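Long-range contacts in extracellular solute-binding protein, family 1 (Trichodesmium erythraeum IMS101, PDB 6G7N), which binds iron(III) between its two lobes and probably hands it to an ABC transporter for uptake into the cell: residues A[101-112]-A[190-199]; A[133-141]-A[173-184]. All coordinates share one frame; numbering follows the deposited sequence. Where two conformers were deposited one is given.

The two contacts illustrate how an iron site is assembled from pieces far apart in sequence. Strand 96-108 comes first and supplies the segment 101-112. The chain then passes through strand 132-133 and a turn into helix 140-167, and comes back past 133-141 as segment 173-184: interaction 2 thus closes a mainly helical loop. Helix 177-186 leads directly to strand 191-195, which pairs with the first strand in interaction 1 and closes the larger loop, with interaction 2 nested inside it. D177 joins the two, its OD2 meeting R103 NH1 in a salt bridge and lying close to N195 N. Both contacts reach iron, interaction 1 through Y197 and Y198, interaction 2 through Y141.

Interaction 1. Residues A[101-112]-A[190-199]. With FE (Fe (III) ion), chain E; DAL (D-alanine), chain C.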
loop_
_atom_site.group_PDB
_atom_site.type_symbol
_atom_site.label_atom_id
_atom_site.label_comp_id
_atom_site.label_asym_id
_atom_site.label_seq_id
_atom_site.Cartn_x
_atom_site.Cartn_y
_atom_site.Cartn_z
ATOM N N ARG A 101 -3.889 -1.095 -2.830
ATOM C CA ARG A 101 -3.357 -2.443 -2.610
ATOM C C ARG A 101 -4.079 -3.048 -1.416
ATOM O O ARG A 101 -4.608 -2.359 -0.576
ATOM C CB ARG A 101 -1.835 -2.430 -2.424
ATOM C CG ARG A 101 -1.308 -1.568 -1.258
ATOM C CD ARG A 101 -0.951 -0.130 -1.621
ATOM N NE ARG A 101 0.053 0.006 -2.658
ATOM C CZ ARG A 101 1.357 -0.281 -2.511
ATOM N NH1 ARG A 101 2.153 -0.209 -3.555
ATOM N NH2 ARG A 101 1.859 -0.667 -1.343
ATOM N N ALA A 102 -4.072 -4.370 -1.329
ATOM C CA ALA A 102 -4.651 -5.089 -0.173
ATOM C C ALA A 102 -3.580 -5.944 0.469
ATOM O O ALA A 102 -2.778 -6.565 -0.223
ATOM C CB ALA A 102 -5.811 -5.978 -0.615
ATOM N N ARG A 103 -3.556 -5.975 1.810
ATOM C CA ARG A 103 -2.626 -6.852 2.513
ATOM C C ARG A 103 -3.402 -8.117 2.869
ATOM O O ARG A 103 -4.335 -8.086 3.670
ATOM C CB ARG A 103 -1.962 -6.162 3.711
ATOM C CG ARG A 103 -0.720 -6.905 4.218
ATOM C CD ARG A 103 0.307 -5.965 4.835
ATOM N NE ARG A 103 1.595 -6.592 5.109
ATOM C CZ ARG A 103 2.504 -6.871 4.164
ATOM N NH1 ARG A 103 2.289 -6.599 2.887
ATOM N NH2 ARG A 103 3.665 -7.433 4.511
ATOM N N VAL A 104 -3.035 -9.207 2.194
ATOM C CA VAL A 104 -3.844 -10.409 2.111
ATOM C C VAL A 104 -3.113 -11.607 2.669
ATOM O O VAL A 104 -1.901 -11.576 2.889
ATOM C CB VAL A 104 -4.286 -10.664 0.661
ATOM C CG1 VAL A 104 -5.108 -9.476 0.165
ATOM C CG2 VAL A 104 -3.081 -10.941 -0.238
ATOM N N ILE A 105 -3.887 -12.699 2.842
ATOM C CA ILE A 105 -3.295 -13.988 3.219
ATOM C C ILE A 105 -2.950 -14.733 1.936
ATOM O O ILE A 105 -3.823 -15.035 1.102
ATOM C CB ILE A 105 -4.230 -14.820 4.093
ATOM C CG1 ILE A 105 -4.504 -14.122 5.429
ATOM C CG2 ILE A 105 -3.613 -16.196 4.365
ATOM C CD1 ILE A 105 -5.661 -14.703 6.215
ATOM N N MET A 106 -1.663 -15.007 1.761
ATOM C CA MET A 106 -1.156 -15.860 0.676
ATOM C C MET A 106 -1.097 -17.278 1.226
ATOM O O MET A 106 -0.575 -17.487 2.339
ATOM C CB MET A 106 0.241 -15.409 0.264
ATOM C CG MET A 106 0.319 -13.956 -0.199
ATOM S SD MET A 106 -0.570 -13.709 -1.762
ATOM C CE MET A 106 -0.259 -11.942 -2.031
ATOM N N TYR A 107 -1.655 -18.256 0.494
ATOM C CA TYR A 107 -1.737 -19.613 1.030
ATOM C C TYR A 107 -1.259 -20.642 0.023
ATOM O O TYR A 107 -1.419 -20.500 -1.187
ATOM C CB TYR A 107 -3.145 -19.968 1.508
ATOM C CG TYR A 107 -4.226 -19.934 0.456
ATOM C CD1 TYR A 107 -4.900 -18.763 0.132
ATOM C CD2 TYR A 107 -4.601 -21.111 -0.226
ATOM C CE1 TYR A 107 -5.887 -18.736 -0.837
ATOM C CE2 TYR A 107 -5.586 -21.070 -1.209
ATOM C CZ TYR A 107 -6.236 -19.886 -1.511
ATOM O OH TYR A 107 -7.212 -19.848 -2.476
ATOM N N ASN A 108 -0.617 -21.687 0.538
ATOM C CA ASN A 108 -0.178 -22.805 -0.304
ATOM C C ASN A 108 -1.423 -23.611 -0.695
ATOM O O ASN A 108 -2.102 -24.171 0.165
ATOM C CB ASN A 108 0.816 -23.657 0.450
ATOM C CG ASN A 108 1.323 -24.804 -0.383
ATOM O OD1 ASN A 108 0.620 -25.780 -0.594
ATOM N ND2 ASN A 108 2.537 -24.668 -0.883
ATOM N N LYS A 109 -1.701 -23.684 -1.996
ATOM C CA LYS A 109 -2.920 -24.327 -2.475
ATOM C C LYS A 109 -2.990 -25.831 -2.172
ATOM O O LYS A 109 -4.077 -26.376 -1.994
ATOM C CB LYS A 109 -3.119 -24.089 -3.969
ATOM C CG LYS A 109 -3.383 -22.638 -4.350
ATOM C CD LYS A 109 -3.792 -22.534 -5.813
ATOM C CE LYS A 109 -4.150 -21.106 -6.176
ATOM N NZ LYS A 109 -4.747 -20.971 -7.549
ATOM N N ASN A 110 -1.831 -26.486 -2.119
ATOM C CA ASN A 110 -1.753 -27.900 -1.797
ATOM C C ASN A 110 -2.091 -28.154 -0.323
ATOM O O ASN A 110 -2.762 -29.147 0.008
ATOM C CB ASN A 110 -0.338 -28.400 -2.116
ATOM C CG ASN A 110 -0.221 -29.892 -2.064
ATOM O OD1 ASN A 110 -1.003 -30.597 -2.682
ATOM N ND2 ASN A 110 0.758 -30.382 -1.319
ATOM N N LYS A 111 -1.614 -27.273 0.567
ATOM C CA LYS A 111 -1.691 -27.530 2.009
ATOM C C LYS A 111 -2.895 -26.874 2.697
ATOM O O LYS A 111 -3.276 -27.308 3.788
ATOM C CB LYS A 111 -0.389 -27.104 2.703
ATOM C CG LYS A 111 0.887 -27.733 2.145
ATOM C CD LYS A 111 0.938 -29.228 2.283
ATOM C CE LYS A 111 1.233 -29.600 3.715
ATOM N NZ LYS A 111 1.485 -31.063 3.813
ATOM N N VAL A 112 -3.473 -25.827 2.090
ATOM C CA VAL A 112 -4.484 -24.997 2.733
ATOM C C VAL A 112 -5.683 -24.815 1.812
ATOM O O VAL A 112 -5.545 -24.292 0.705
ATOM C CB VAL A 112 -3.901 -23.615 3.086
ATOM C CG1 VAL A 112 -4.941 -22.715 3.758
ATOM C CG2 VAL A 112 -2.711 -23.742 4.021
ATOM N N ASP A 190 2.937 -22.440 5.393
ATOM C CA ASP A 190 1.696 -22.731 4.676
ATOM C C ASP A 190 0.940 -21.463 4.301
ATOM O O ASP A 190 0.165 -21.484 3.345
ATOM C CB ASP A 190 0.789 -23.682 5.470
ATOM C CG ASP A 190 1.326 -25.107 5.548
ATOM O OD1 ASP A 190 2.255 -25.474 4.800
ATOM O OD2 ASP A 190 0.789 -25.837 6.393
ATOM N N ILE A 191 1.101 -20.393 5.085
ATOM C CA ILE A 191 0.443 -19.123 4.816
ATOM C C ILE A 191 1.428 -18.000 5.099
ATOM O O ILE A 191 2.403 -18.154 5.837
ATOM C CB ILE A 191 -0.875 -18.944 5.617
ATOM C CG1 ILE A 191 -0.603 -18.900 7.113
ATOM C CG2 ILE A 191 -1.907 -19.993 5.245
ATOM C CD1 ILE A 191 -1.839 -18.531 7.923
ATOM N N GLY A 192 1.148 -16.846 4.506
ATOM C CA GLY A 192 1.911 -15.639 4.785
ATOM C C GLY A 192 1.082 -14.428 4.533
ATOM O O GLY A 192 -0.028 -14.537 4.032
ATOM N N LEU A 193 1.604 -13.261 4.928
ATOM C CA LEU A 193 0.959 -11.983 4.594
ATOM C C LEU A 193 1.821 -11.258 3.583
ATOM O O LEU A 193 3.044 -11.208 3.714
ATOM C CB LEU A 193 0.744 -11.096 5.824
ATOM C CG LEU A 193 -0.215 -11.586 6.887
ATOM C CD1 LEU A 193 -0.497 -10.590 8.013
ATOM C CD2 LEU A 193 -1.582 -11.973 6.340
ATOM N N ALA A 194 1.171 -10.695 2.568
ATOM C CA ALA A 194 1.863 -9.909 1.535
ATOM C C ALA A 194 0.838 -9.032 0.845
ATOM O O ALA A 194 -0.359 -9.282 0.930
ATOM C CB ALA A 194 2.583 -10.800 0.539
ATOM N N ASN A 195 1.329 -8.037 0.106
ATOM C CA ASN A 195 0.421 -7.210 -0.681
ATOM C C ASN A 195 0.006 -7.950 -1.960
ATOM O O ASN A 195 0.811 -8.642 -2.587
ATOM C CB ASN A 195 1.053 -5.857 -1.022
ATOM C CG ASN A 195 1.178 -4.911 0.160
ATOM O OD1 ASN A 195 0.520 -5.095 1.197
ATOM N ND2 ASN A 195 2.011 -3.886 0.003
ATOM N N SER A 196 -1.244 -7.711 -2.342
ATOM C CA SER A 196 -1.890 -8.342 -3.481
ATOM C C SER A 196 -1.070 -8.259 -4.773
ATOM O O SER A 196 -0.976 -9.244 -5.529
ATOM C CB SER A 196 -3.267 -7.656 -3.667
ATOM O OG SER A 196 -3.167 -6.226 -3.722
ATOM N N TYR A 197 -0.506 -7.081 -5.045
ATOM C CA TYR A 197 0.175 -6.853 -6.300
ATOM C C TYR A 197 1.433 -7.690 -6.464
ATOM O O TYR A 197 1.896 -7.860 -7.596
ATOM C CB TYR A 197 0.452 -5.347 -6.517
ATOM C CG TYR A 197 1.295 -4.710 -5.458
ATOM C CD1 TYR A 197 2.675 -4.740 -5.497
ATOM C CD2 TYR A 197 0.708 -4.057 -4.380
ATOM C CE1 TYR A 197 3.437 -4.137 -4.499
ATOM C CE2 TYR A 197 1.462 -3.463 -3.373
ATOM C CZ TYR A 197 2.835 -3.532 -3.395
ATOM O OH TYR A 197 3.573 -3.012 -2.369
ATOM N N TYR A 198 2.009 -8.212 -5.381
ATOM C CA TYR A 198 3.206 -9.044 -5.519
ATOM C C TYR A 198 2.866 -10.410 -6.116
ATOM O O TYR A 198 3.688 -10.991 -6.836
ATOM C CB TYR A 198 3.967 -9.195 -4.192
ATOM C CG TYR A 198 4.618 -7.925 -3.720
ATOM C CD1 TYR A 198 5.648 -7.328 -4.433
ATOM C CD2 TYR A 198 4.179 -7.288 -2.567
ATOM C CE1 TYR A 198 6.229 -6.163 -3.996
ATOM C CE2 TYR A 198 4.756 -6.108 -2.135
ATOM C CZ TYR A 198 5.771 -5.538 -2.858
ATOM O OH TYR A 198 6.330 -4.350 -2.446
ATOM N N LEU A 199 1.688 -10.953 -5.812
ATOM C CA LEU A 199 1.293 -12.196 -6.453
ATOM C C LEU A 199 0.966 -11.951 -7.926
ATOM O O LEU A 199 1.380 -12.730 -8.802
ATOM C CB LEU A 199 0.124 -12.854 -5.726
ATOM C CG LEU A 199 -0.301 -14.202 -6.273
ATOM C CD1 LEU A 199 0.816 -15.256 -6.222
ATOM C CD2 LEU A 199 -1.520 -14.715 -5.524
HETATM FE FE FE E . 5.509 -2.536 -2.474
HETATM N N DAL C . 7.420 -1.547 -3.032
HETATM C CA DAL C . 7.194 -0.813 -4.322
HETATM C CB DAL C . 8.053 0.441 -4.378
HETATM C C DAL C . 5.756 -0.505 -4.580
HETATM O O DAL C . 4.934 -1.012 -3.790
HETATM O OXT DAL C . 5.473 0.232 -5.564
#
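The guanidinium of R101 has the CE2 corner of the Y197 ring over the centre of one face, with Y197 CE2 3.3 Å from R101 CZ; the two planes are inclined at 45°. At the guanidinium edge, R101 NH1 donates to the carboxylate O of the bound D-alanine (2.9 Å) and also forms a salt bridge with E270. R101 CB lies at the edge of the Y197 ring, in its plane, and bends at chi2 and chi3 bring the guanidinium back over Y197 CE2. Iron lies in that same ring plane, 2.0 Å from Y197 OH, while Y198 OH and the N and O of D-alanine also bind the metal. Y198 turns one face to Y197 CE1. The guanidinium of R103 has A194 N over one face, toward the rim, and N195 OD1 at its edge, where R103 NH1 makes a weak hydrogen bond of 2.9 Å; its stronger partner is D177. N195 uses the other end of its amide, ND2 donating in the amide plane to Y197 OH (3.0 Å), and so ties the end of the strand to a metal ligand.

These groups sit at the end of an antiparallel strand pair inside one lobe of a periplasmic binding protein fold, where strand 191-195 runs into helix 196-204 beside the cleft. V104 with A194 and M106 with G192 are hydrogen-bonded pairs, and S196 extends the pairing: its N donates to A102 O, and its OG accepts from A102 N (3.2 Å). On the face carrying M106 and A194, the methionine bends at chi2 (-67°) and slides past L199, bringing M106 CE to 3.8 Å from L199 CB. On the other face, I105 CG1 packs against L193 CD2 at 3.7 Å, and I191 CG2 touches both Y107 CB and V112 CG2.

Interaction 2. Residues A[133-141]-A[173-184]; sequences VIRSSSNIY and PEGNDTAQIKAV. With FE (Fe (III) ion), chain E.
R135 lays its guanidinium over the backbone of N176, whose CA stands above the centre of one face, 3.7 Å from R135 CZ; N139 ND2 lies over the opposite face, so the flat group is sandwiched. A bend at chi3 (-66°) turns the arginine across D177 at about a right angle. R135 CD comes to 3.1 Å from D177 OD1, and R135 NH1 makes a long, weak hydrogen bond to that same D177 OD1 (3.4 Å), within a salt bridge. A water accepts from R135 N and donates to D177 OD1.

Q180 anchors the start of helix 177-186. Its NE2 donates to E174 O (2.8 Å) and to N176 O, which Q180 N reaches from the other face of the carbonyl plane; its amide meanwhile lies against the backbone of I134 and R135. N176 is the N-cap, its OD1 accepting from A179 N. Further along the helix, V184 CG2 meets V133 CG2 at 3.6 Å, while P173 CB packs against S136 N before the helix begins.

D177 OD2 passes 3.9 Å from Y141 CD2, on the ring whose hydroxyl binds iron. This places the carboxylate in the second shell of the metal site, beside a ligand ring; with R135 on OD1, R103 and N195 N on OD2 and the start of a helix at its own backbone, D177 would be expected to stay ionised.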
loop_
_atom_site.group_PDB
_atom_site.type_symbol
_atom_site.label_atom_id
_atom_site.label_comp_id
_atom_site.label_asym_id
_atom_site.label_seq_id
_atom_site.Cartn_x
_atom_site.Cartn_y
_atom_site.Cartn_z
ATOM N N VAL A 133 4.677 -17.310 7.521
ATOM C CA VAL A 133 5.839 -16.504 7.134
ATOM C C VAL A 133 5.389 -15.047 6.890
ATOM O O VAL A 133 4.361 -14.774 6.261
ATOM C CB VAL A 133 6.599 -17.087 5.926
ATOM C CG1 VAL A 133 7.331 -18.377 6.305
ATOM C CG2 VAL A 133 5.716 -17.304 4.731
ATOM N N ILE A 134 6.201 -14.120 7.380
ATOM C CA ILE A 134 5.952 -12.696 7.195
ATOM C C ILE A 134 7.298 -11.973 7.355
ATOM O O ILE A 134 8.192 -12.429 8.072
ATOM C CB ILE A 134 4.882 -12.165 8.184
ATOM C CG1 ILE A 134 4.425 -10.735 7.829
ATOM C CG2 ILE A 134 5.382 -12.211 9.624
ATOM C CD1 ILE A 134 3.171 -10.300 8.571
ATOM N N ARG A 135 7.425 -10.830 6.683
ATOM C CA ARG A 135 8.651 -10.033 6.758
ATOM C C ARG A 135 8.748 -9.259 8.069
ATOM O O ARG A 135 7.841 -9.297 8.925
ATOM C CB ARG A 135 8.739 -9.107 5.549
ATOM C CG ARG A 135 7.800 -7.930 5.587
ATOM C CD ARG A 135 7.733 -7.231 4.277
ATOM N NE ARG A 135 8.963 -6.577 3.882
ATOM C CZ ARG A 135 9.102 -5.940 2.713
ATOM N NH1 ARG A 135 8.093 -5.913 1.837
ATOM N NH2 ARG A 135 10.251 -5.359 2.417
ATOM N N SER A 136 9.863 -8.553 8.219
ATOM C CA SER A 136 10.206 -7.890 9.477
ATOM C C SER A 136 9.249 -6.768 9.867
ATOM O O SER A 136 8.466 -6.247 9.075
ATOM C CB SER A 136 11.600 -7.338 9.412
ATOM O OG SER A 136 11.599 -6.078 8.802
ATOM N N SER A 137 9.383 -6.359 11.124
ATOM C CA SER A 137 8.609 -5.263 11.671
ATOM C C SER A 137 9.076 -3.896 11.226
ATOM O O SER A 137 8.390 -2.917 11.494
ATOM C CB SER A 137 8.602 -5.334 13.197
ATOM O OG SER A 137 9.930 -5.165 13.634
ATOM N N SER A 138 10.198 -3.818 10.520
ATOM C CA SER A 138 10.680 -2.561 9.923
ATOM C C SER A 138 9.833 -2.117 8.735
ATOM O O SER A 138 9.956 -0.956 8.312
ATOM C CB SER A 138 12.152 -2.727 9.459
ATOM O OG SER A 138 12.989 -3.083 10.531
ATOM N N ASN A 139 9.072 -3.041 8.163
ATOM C CA ASN A 139 8.337 -2.762 6.942
ATOM C C ASN A 139 7.039 -1.985 7.217
ATOM O O ASN A 139 6.242 -2.355 8.074
ATOM C CB ASN A 139 8.030 -4.086 6.263
ATOM C CG ASN A 139 7.030 -3.932 5.144
ATOM O OD1 ASN A 139 5.859 -4.296 5.287
ATOM N ND2 ASN A 139 7.471 -3.388 4.019
ATOM N N ILE A 140 6.841 -0.909 6.451
ATOM C CA ILE A 140 5.683 -0.039 6.636
ATOM C C ILE A 140 4.352 -0.756 6.404
ATOM O O ILE A 140 3.378 -0.432 7.070
ATOM C CB ILE A 140 5.819 1.249 5.758
ATOM C CG1 ILE A 140 4.789 2.314 6.145
ATOM C CG2 ILE A 140 5.658 0.928 4.272
ATOM C CD1 ILE A 140 5.016 2.965 7.477
ATOM N N TYR A 141 4.299 -1.720 5.474
ATOM C CA TYR A 141 3.039 -2.407 5.230
ATOM C C TYR A 141 2.550 -3.124 6.490
ATOM O O TYR A 141 1.363 -3.114 6.827
ATOM C CB TYR A 141 3.124 -3.408 4.090
ATOM C CG TYR A 141 3.827 -2.954 2.827
ATOM C CD1 TYR A 141 3.675 -1.648 2.341
ATOM C CD2 TYR A 141 4.601 -3.825 2.089
ATOM C CE1 TYR A 141 4.311 -1.242 1.183
ATOM C CE2 TYR A 141 5.232 -3.436 0.903
ATOM C CZ TYR A 141 5.074 -2.151 0.436
ATOM O OH TYR A 141 5.712 -1.751 -0.698
ATOM N N PRO A 173 11.449 -13.573 10.647
ATOM C CA PRO A 173 11.210 -12.731 9.471
ATOM C C PRO A 173 12.473 -12.540 8.628
ATOM O O PRO A 173 13.508 -12.120 9.149
ATOM C CB PRO A 173 10.745 -11.429 10.096
ATOM C CG PRO A 173 9.983 -11.877 11.315
ATOM C CD PRO A 173 10.787 -13.045 11.859
ATOM N N GLU A 174 12.348 -12.828 7.339
ATOM C CA GLU A 174 13.485 -12.831 6.419
ATOM C C GLU A 174 12.961 -12.493 5.036
ATOM O O GLU A 174 12.075 -13.180 4.536
ATOM C CB GLU A 174 14.170 -14.222 6.417
ATOM C CG GLU A 174 15.258 -14.438 5.363
ATOM C CD GLU A 174 15.824 -15.855 5.306
ATOM O OE1 GLU A 174 15.393 -16.763 6.080
ATOM O OE2 GLU A 174 16.715 -16.064 4.461
ATOM N N GLY A 175 13.561 -11.482 4.399
ATOM C CA GLY A 175 13.207 -11.150 3.024
ATOM C C GLY A 175 12.009 -10.223 2.887
ATOM O O GLY A 175 11.421 -9.808 3.892
ATOM N N ASN A 176 11.668 -9.909 1.629
ATOM C CA ASN A 176 10.585 -8.982 1.317
ATOM C C ASN A 176 9.266 -9.723 1.098
ATOM O O ASN A 176 9.144 -10.911 1.440
ATOM C CB ASN A 176 11.022 -8.110 0.128
ATOM C CG ASN A 176 11.262 -8.894 -1.134
ATOM O OD1 ASN A 176 10.852 -10.044 -1.255
ATOM N ND2 ASN A 176 11.962 -8.274 -2.082
ATOM N N ASP A 177 8.232 -9.040 0.604
ATOM C CA ASP A 177 6.939 -9.695 0.459
ATOM C C ASP A 177 7.003 -10.853 -0.540
ATOM O O ASP A 177 6.427 -11.901 -0.332
ATOM C CB ASP A 177 5.821 -8.719 0.012
ATOM C CG ASP A 177 5.066 -8.037 1.151
ATOM O OD1 ASP A 177 5.520 -8.086 2.334
ATOM O OD2 ASP A 177 4.002 -7.452 0.849
ATOM N N THR A 178 7.710 -10.619 -1.651
ATOM C CA THR A 178 7.869 -11.665 -2.667
ATOM C C THR A 178 8.553 -12.910 -2.087
ATOM O O THR A 178 8.194 -14.046 -2.414
ATOM C CB THR A 178 8.647 -11.086 -3.862
ATOM O OG1 THR A 178 7.884 -10.013 -4.416
ATOM C CG2 THR A 178 8.974 -12.138 -4.896
ATOM N N ALA A 179 9.517 -12.690 -1.206
ATOM C CA ALA A 179 10.188 -13.804 -0.533
ATOM C C ALA A 179 9.207 -14.609 0.306
ATOM O O ALA A 179 9.349 -15.833 0.405
ATOM C CB ALA A 179 11.349 -13.317 0.308
ATOM N N GLN A 180 8.199 -13.951 0.895
ATOM C CA GLN A 180 7.215 -14.708 1.683
ATOM C C GLN A 180 6.367 -15.584 0.757
ATOM O O GLN A 180 6.069 -16.728 1.077
ATOM C CB GLN A 180 6.338 -13.788 2.529
ATOM C CG GLN A 180 7.077 -12.730 3.319
ATOM C CD GLN A 180 8.268 -13.220 4.083
ATOM O OE1 GLN A 180 8.202 -14.222 4.794
ATOM N NE2 GLN A 180 9.385 -12.510 3.930
ATOM N N ILE A 181 5.972 -15.031 -0.391
ATOM C CA ILE A 181 5.204 -15.799 -1.357
ATOM C C ILE A 181 6.005 -17.031 -1.815
ATOM O O ILE A 181 5.455 -18.149 -1.895
ATOM C CB ILE A 181 4.786 -14.917 -2.556
ATOM C CG1 ILE A 181 3.856 -13.784 -2.082
ATOM C CG2 ILE A 181 4.128 -15.752 -3.640
ATOM C CD1 ILE A 181 3.567 -12.740 -3.137
ATOM N N LYS A 182 7.288 -16.827 -2.121
ATOM C CA LYS A 182 8.115 -17.944 -2.546
ATOM C C LYS A 182 8.246 -18.998 -1.420
ATOM O O LYS A 182 8.273 -20.204 -1.695
ATOM C CB LYS A 182 9.470 -17.454 -3.012
ATOM C CG LYS A 182 9.398 -16.675 -4.321
ATOM C CD LYS A 182 10.744 -16.121 -4.765
ATOM C CE LYS A 182 10.723 -15.319 -6.057
ATOM N NZ LYS A 182 12.075 -14.723 -6.333
ATOM N N ALA A 183 8.334 -18.565 -0.161
ATOM C CA ALA A 183 8.444 -19.471 0.977
ATOM C C ALA A 183 7.158 -20.270 1.154
ATOM O O ALA A 183 7.200 -21.458 1.497
ATOM C CB ALA A 183 8.812 -18.702 2.241
ATOM N N VAL A 184 6.009 -19.641 0.924
ATOM C CA VAL A 184 4.732 -20.357 0.966
ATOM C C VAL A 184 4.662 -21.425 -0.142
ATOM O O VAL A 184 4.313 -22.578 0.113
ATOM C CB VAL A 184 3.554 -19.376 0.878
ATOM C CG1 VAL A 184 2.236 -20.088 0.673
ATOM C CG2 VAL A 184 3.483 -18.509 2.136
HETATM FE FE FE E . 5.509 -2.536 -2.474
HETATM O O HOH W 1 5.453 -10.050 4.482
HETATM O O HOH W 2 12.125 -9.074 6.433
#